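Local coordinates for protein signal peptidase I (Enterococcus faecalis, PDB 4ME8) that probably cleaves hydrophobic N-terminal signal or leader sequences from secreted proteins, as a serine endopeptidase of the S26 family, at residues F111-G114 with D115-R119; D121-R124 with Y125-F128. All coordinates share one frame; numbering follows the deposited sequence. Where two conformers were deposited one is given.

Contact 1. Residues F111-G114 with D115-R119. With EDO (1,2-ethanediol), chain B.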
loop_
_atom_site.group_PDB
_atom_site.type_symbol
_atom_site.label_atom_id
_atom_site.label_comp_id
_atom_site.label_asym_id
_atom_site.label_seq_id
_atom_site.Cartn_x
_atom_site.Cartn_y
_atom_site.Cartn_z
ATOM N N PHE A 111 0.643 -2.892 -5.151
ATOM C CA PHE A 111 -0.216 -2.700 -3.994
ATOM C C PHE A 111 0.269 -1.435 -3.315
ATOM O O PHE A 111 1.459 -1.313 -2.999
ATOM C CB PHE A 111 -0.096 -3.882 -3.028
ATOM C CG PHE A 111 -1.074 -3.832 -1.892
ATOM C CD1 PHE A 111 -2.360 -4.315 -2.051
ATOM C CD2 PHE A 111 -0.712 -3.281 -0.672
ATOM C CE1 PHE A 111 -3.271 -4.258 -1.004
ATOM C CE2 PHE A 111 -1.616 -3.209 0.371
ATOM C CZ PHE A 111 -2.898 -3.701 0.210
ATOM N N VAL A 112 -0.632 -0.477 -3.124
ATOM C CA VAL A 112 -0.258 0.824 -2.546
ATOM C C VAL A 112 -1.111 1.151 -1.317
ATOM O O VAL A 112 -2.215 0.650 -1.182
ATOM C CB VAL A 112 -0.355 1.961 -3.582
ATOM C CG1 VAL A 112 0.488 1.642 -4.819
ATOM C CG2 VAL A 112 -1.806 2.250 -3.966
ATOM N N LEU A 113 -0.568 1.953 -0.408
ATOM C CA LEU A 113 -1.292 2.398 0.780
ATOM C C LEU A 113 -0.985 3.871 1.026
ATOM O O LEU A 113 0.112 4.328 0.722
ATOM C CB LEU A 113 -0.865 1.595 2.004
ATOM C CG LEU A 113 -1.116 0.089 2.066
ATOM C CD1 LEU A 113 -0.494 -0.464 3.332
ATOM C CD2 LEU A 113 -2.596 -0.260 2.032
ATOM N N GLY A 114 -1.945 4.604 1.585
ATOM C CA GLY A 114 -1.719 5.996 1.964
ATOM C C GLY A 114 -1.307 6.125 3.418
ATOM O O GLY A 114 -1.804 5.382 4.270
ATOM N N ASP A 115 -0.431 7.087 3.713
ATOM C CA ASP A 115 0.100 7.261 5.072
ATOM C C ASP A 115 -0.987 7.628 6.090
ATOM O O ASP A 115 -0.913 7.182 7.239
ATOM C CB ASP A 115 1.216 8.303 5.105
ATOM C CG ASP A 115 2.474 7.867 4.339
ATOM O OD1 ASP A 115 2.566 6.714 3.836
ATOM O OD2 ASP A 115 3.395 8.705 4.248
ATOM N N ASN A 116 -1.963 8.452 5.687
ATOM C CA ASN A 116 -3.121 8.740 6.546
ATOM C C ASN A 116 -4.101 7.560 6.457
ATOM O O ASN A 116 -5.211 7.668 5.923
ATOM C CB ASN A 116 -3.785 10.079 6.181
ATOM C CG ASN A 116 -4.593 10.671 7.333
ATOM O OD1 ASN A 116 -4.423 10.291 8.490
ATOM N ND2 ASN A 116 -5.472 11.610 7.015
ATOM N N ARG A 117 -3.662 6.431 7.013
ATOM C CA ARG A 117 -4.284 5.109 6.800
ATOM C C ARG A 117 -5.804 5.010 6.995
ATOM O O ARG A 117 -6.489 4.401 6.161
ATOM C CB ARG A 117 -3.571 4.035 7.648
ATOM C CG ARG A 117 -2.127 3.755 7.251
ATOM C CD ARG A 117 -2.038 2.887 6.003
ATOM N NE ARG A 117 -0.706 2.923 5.393
ATOM C CZ ARG A 117 0.292 2.087 5.664
ATOM N NH1 ARG A 117 0.140 1.113 6.553
ATOM N NH2 ARG A 117 1.468 2.240 5.048
ATOM N N PRO A 118 -6.340 5.588 8.089
ATOM C CA PRO A 118 -7.795 5.497 8.253
ATOM C C PRO A 118 -8.625 6.410 7.338
ATOM O O PRO A 118 -9.859 6.321 7.352
ATOM C CB PRO A 118 -8.017 5.864 9.726
ATOM C CG PRO A 118 -6.771 6.547 10.175
ATOM C CD PRO A 118 -5.657 6.040 9.316
ATOM N N ARG A 119 -7.964 7.288 6.583
ATOM C CA ARG A 119 -8.643 8.224 5.687
ATOM C C ARG A 119 -8.210 8.019 4.232
ATOM O O ARG A 119 -8.471 8.850 3.370
ATOM C CB ARG A 119 -8.372 9.664 6.147
ATOM C CG ARG A 119 -9.350 10.174 7.196
ATOM C CD ARG A 119 -8.729 11.206 8.131
ATOM N NE ARG A 119 -8.119 10.586 9.317
ATOM C CZ ARG A 119 -8.776 10.237 10.431
ATOM N NH1 ARG A 119 -10.094 10.435 10.552
ATOM N NH2 ARG A 119 -8.105 9.681 11.443
HETATM C C1 EDO B . 1.157 10.423 -0.293
HETATM O O1 EDO B . 0.504 11.564 0.286
HETATM C C2 EDO B . 1.410 9.359 0.771
HETATM O O2 EDO B . 0.203 8.652 1.065
HETATM O O HOH W 1 1.419 4.274 3.406
#

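Contact 2. Residues D121-R124 with Y125-F128. With EDO (1,2-ethanediol), chain C.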
loop_
_atom_site.group_PDB
_atom_site.type_symbol
_atom_site.label_atom_id
_atom_site.label_comp_id
_atom_site.label_asym_id
_atom_site.label_seq_id
_atom_site.Cartn_x
_atom_site.Cartn_y
_atom_site.Cartn_z
ATOM N N ASP A 121 -8.207 6.037 0.644
ATOM C CA ASP A 121 -8.703 5.119 -0.369
ATOM C C ASP A 121 -7.458 4.581 -1.074
ATOM O O ASP A 121 -6.766 5.306 -1.764
ATOM C CB ASP A 121 -9.630 5.857 -1.338
ATOM C CG ASP A 121 -10.492 4.930 -2.153
ATOM O OD1 ASP A 121 -10.495 3.708 -1.903
ATOM O OD2 ASP A 121 -11.179 5.444 -3.056
ATOM N N ASP A 122 -7.131 3.318 -0.843
ATOM C CA ASP A 122 -5.910 2.761 -1.411
ATOM C C ASP A 122 -6.166 1.307 -1.776
ATOM O O ASP A 122 -7.320 0.931 -1.947
ATOM C CB ASP A 122 -4.726 2.972 -0.457
ATOM C CG ASP A 122 -5.017 2.512 0.960
ATOM O OD1 ASP A 122 -5.745 1.514 1.128
ATOM O OD2 ASP A 122 -4.514 3.156 1.907
ATOM N N SER A 123 -5.117 0.497 -1.925
ATOM C CA SER A 123 -5.291 -0.861 -2.459
ATOM C C SER A 123 -6.140 -1.757 -1.563
ATOM O O SER A 123 -6.719 -2.735 -2.045
ATOM C CB SER A 123 -3.945 -1.525 -2.754
ATOM O OG SER A 123 -3.345 -0.974 -3.918
ATOM N N ARG A 124 -6.228 -1.428 -0.273
ATOM C CA ARG A 124 -7.168 -2.119 0.612
ATOM C C ARG A 124 -8.609 -2.048 0.129
ATOM O O ARG A 124 -9.405 -2.909 0.482
ATOM C CB ARG A 124 -7.116 -1.551 2.029
ATOM C CG ARG A 124 -5.887 -1.957 2.814
ATOM C CD ARG A 124 -5.791 -1.185 4.116
ATOM N NE ARG A 124 -5.662 0.254 3.888
ATOM C CZ ARG A 124 -5.738 1.177 4.846
ATOM N NH1 ARG A 124 -5.940 0.824 6.115
ATOM N NH2 ARG A 124 -5.615 2.465 4.535
ATOM N N TYR A 125 -8.945 -1.011 -0.645
ATOM C CA TYR A 125 -10.338 -0.735 -1.014
ATOM C C TYR A 125 -10.596 -0.599 -2.522
ATOM O O TYR A 125 -11.683 -0.963 -2.976
ATOM C CB TYR A 125 -10.829 0.512 -0.270
ATOM C CG TYR A 125 -10.574 0.441 1.223
ATOM C CD1 TYR A 125 -11.191 -0.530 2.005
ATOM C CD2 TYR A 125 -9.702 1.327 1.849
ATOM C CE1 TYR A 125 -10.958 -0.610 3.370
ATOM C CE2 TYR A 125 -9.462 1.257 3.212
ATOM C CZ TYR A 125 -10.091 0.287 3.966
ATOM O OH TYR A 125 -9.854 0.219 5.313
ATOM N N PHE A 126 -9.638 -0.064 -3.288
ATOM C CA PHE A 126 -9.757 -0.058 -4.763
ATOM C C PHE A 126 -8.914 -1.118 -5.503
ATOM O O PHE A 126 -8.904 -1.154 -6.739
ATOM C CB PHE A 126 -9.584 1.355 -5.374
ATOM C CG PHE A 126 -8.223 2.000 -5.180
ATOM C CD1 PHE A 126 -7.037 1.283 -5.292
ATOM C CD2 PHE A 126 -8.141 3.368 -4.969
ATOM C CE1 PHE A 126 -5.811 1.899 -5.140
ATOM C CE2 PHE A 126 -6.915 4.000 -4.823
ATOM C CZ PHE A 126 -5.745 3.265 -4.913
ATOM N N GLY A 127 -8.225 -1.983 -4.762
ATOM C CA GLY A 127 -7.515 -3.103 -5.372
ATOM C C GLY A 127 -6.178 -2.692 -5.950
ATOM O O GLY A 127 -5.682 -1.612 -5.659
ATOM N N PHE A 128 -5.599 -3.548 -6.785
ATOM C CA PHE A 128 -4.248 -3.325 -7.303
ATOM C C PHE A 128 -4.195 -2.193 -8.332
ATOM O O PHE A 128 -5.179 -1.919 -9.021
ATOM C CB PHE A 128 -3.674 -4.611 -7.919
ATOM C CG PHE A 128 -3.570 -5.762 -6.951
ATOM C CD1 PHE A 128 -2.638 -5.740 -5.912
ATOM C CD2 PHE A 128 -4.401 -6.881 -7.079
ATOM C CE1 PHE A 128 -2.540 -6.804 -5.024
ATOM C CE2 PHE A 128 -4.307 -7.942 -6.188
ATOM C CZ PHE A 128 -3.374 -7.900 -5.160
HETATM C C1 EDO C . -11.870 -5.135 3.001
HETATM O O1 EDO C . -11.565 -4.333 4.159
HETATM C C2 EDO C . -12.318 -4.258 1.830
HETATM O O2 EDO C . -11.622 -4.607 0.617
#

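Contact 1. Residues F111-G114 with D115-R119
At the C-terminal end of strand 109-113, Leu113 and Gly114 meet Arg117 where the chain leaves the sheet and turns into a short 3-10 segment. The Arg117 side chain folds back over the strand end. It is bent at its second torsion (chi2 -77°), and this kink brings the guanidinium over Leu113. Leu113 CD1 sits over the centre of one guanidinium face, 3.5 Å from Arg117 CZ. The Gly114 carbonyl lies at the edge of the same group. Arg117 NE gives Gly114 O a weak hydrogen bond of 2.9 Å, bent to 127° at the hydrogen. A water ties the turn together from the same edge. It accepts from Arg117 NH2 at 2.6 Å and donates to Asp115 OD1 at 2.7 Å, with a weak bond to Leu113 O. Other partners hold the charged ends: Arg117 bonds to Tyr58 and Thr89 and forms a salt bridge with Glu72, while Asp115 pairs with Arg47. Asp115 N donates to O2 of an ethanediol, probably from the crystallisation liquor, at 3.1 Å and 163°. An inverse gamma turn about Asn116, bridged by a weak bond from Arg117 N to Asp115 O, swings Arg117 back towards the strand end. Residues 114-116 begin the Gly-Asp-Asn-x-x-x-Ser-x-Asp-Ser-Arg signature of type I signal peptidases, and here they lead the chain from the sheet past Lys46, the predicted active-site lysine.

Contact 2. Residues D121-R124 with Y125-F128
Residues 123-126 form a single, weakly bonded helical turn, in which Asp122 O accepts from Tyr125 N at 2.8 Å and from Phe126 N at 2.9 Å. The Phe126 bond is nearly straight, at 174°. The Tyr125 donor stands above the carbonyl plane. Asp122 is the N-cap: its OD1 takes the Arg124 N-H on its anti side. The same carboxylate is gripped side-on by the Arg124 guanidinium. Arg124 NE donates to Asp122 OD1 at 3.0 Å, and Arg124 NH2 forms a salt bridge with Asp122 OD2 at 2.9 Å. Both oxygens use their syn lone pairs, close to the guanidinium plane. Ser120 and Gly114 also donate to Asp122 OD2, and Arg124 NH2 reaches Arg117 O as well. The carboxylate is therefore fixed in position and rotation.

The Tyr125 ring lies alongside Arg124. Arg124 CB makes a CH-pi contact over the ring centre, 3.8 Å from the Tyr125 centroid, and Tyr125 CE2 sits above the rim of one guanidinium face. Gln90 bonds to both Tyr125 OH and Arg124 NH1. Phe126 turns back toward the start of the helix because its CG stands between backbone N and carbonyl carbon (chi1 64°). Asp122 O lies over one face of its ring, and Phe126 CE2 comes to 3.3 Å from Asp121 O. Asp121 itself forms a salt bridge with Arg39.

From the first turn, Ser123 OG reaches across to donate to Gly127 O at the far end, at 3.0 Å and from above the carbonyl plane, and accepts from Val112 N. Gly127 N gives Ser123 O a weak bond, and the glycine ends the turn with its positive phi. This is the Ser-x-Asp-Ser-Arg half of the type I signal peptidase signature, folded as an Asp-capped turn with its carboxylate beside the predicted active-site Lys46.

Overall arrangement
Strand 109-113 runs into contact 1, a tight turn that closes before contact 2 opens. The two are in series and neither nest nor cross. The chain then doubles back, so helix 123-126 lies against the strand it came from. The centres of the two contacts are about 9 Å apart. Side chains of residues 122-124 bond to the backbone of residues 112-117 and so join them. Phe111 also packs on Ser123. After contact 2 the chain enters strand 129-130, which pairs antiparallel with strand 109-113. The 114-128 connection thus links neighbouring strands of the five-stranded sheet, with both contacts close to Lys46.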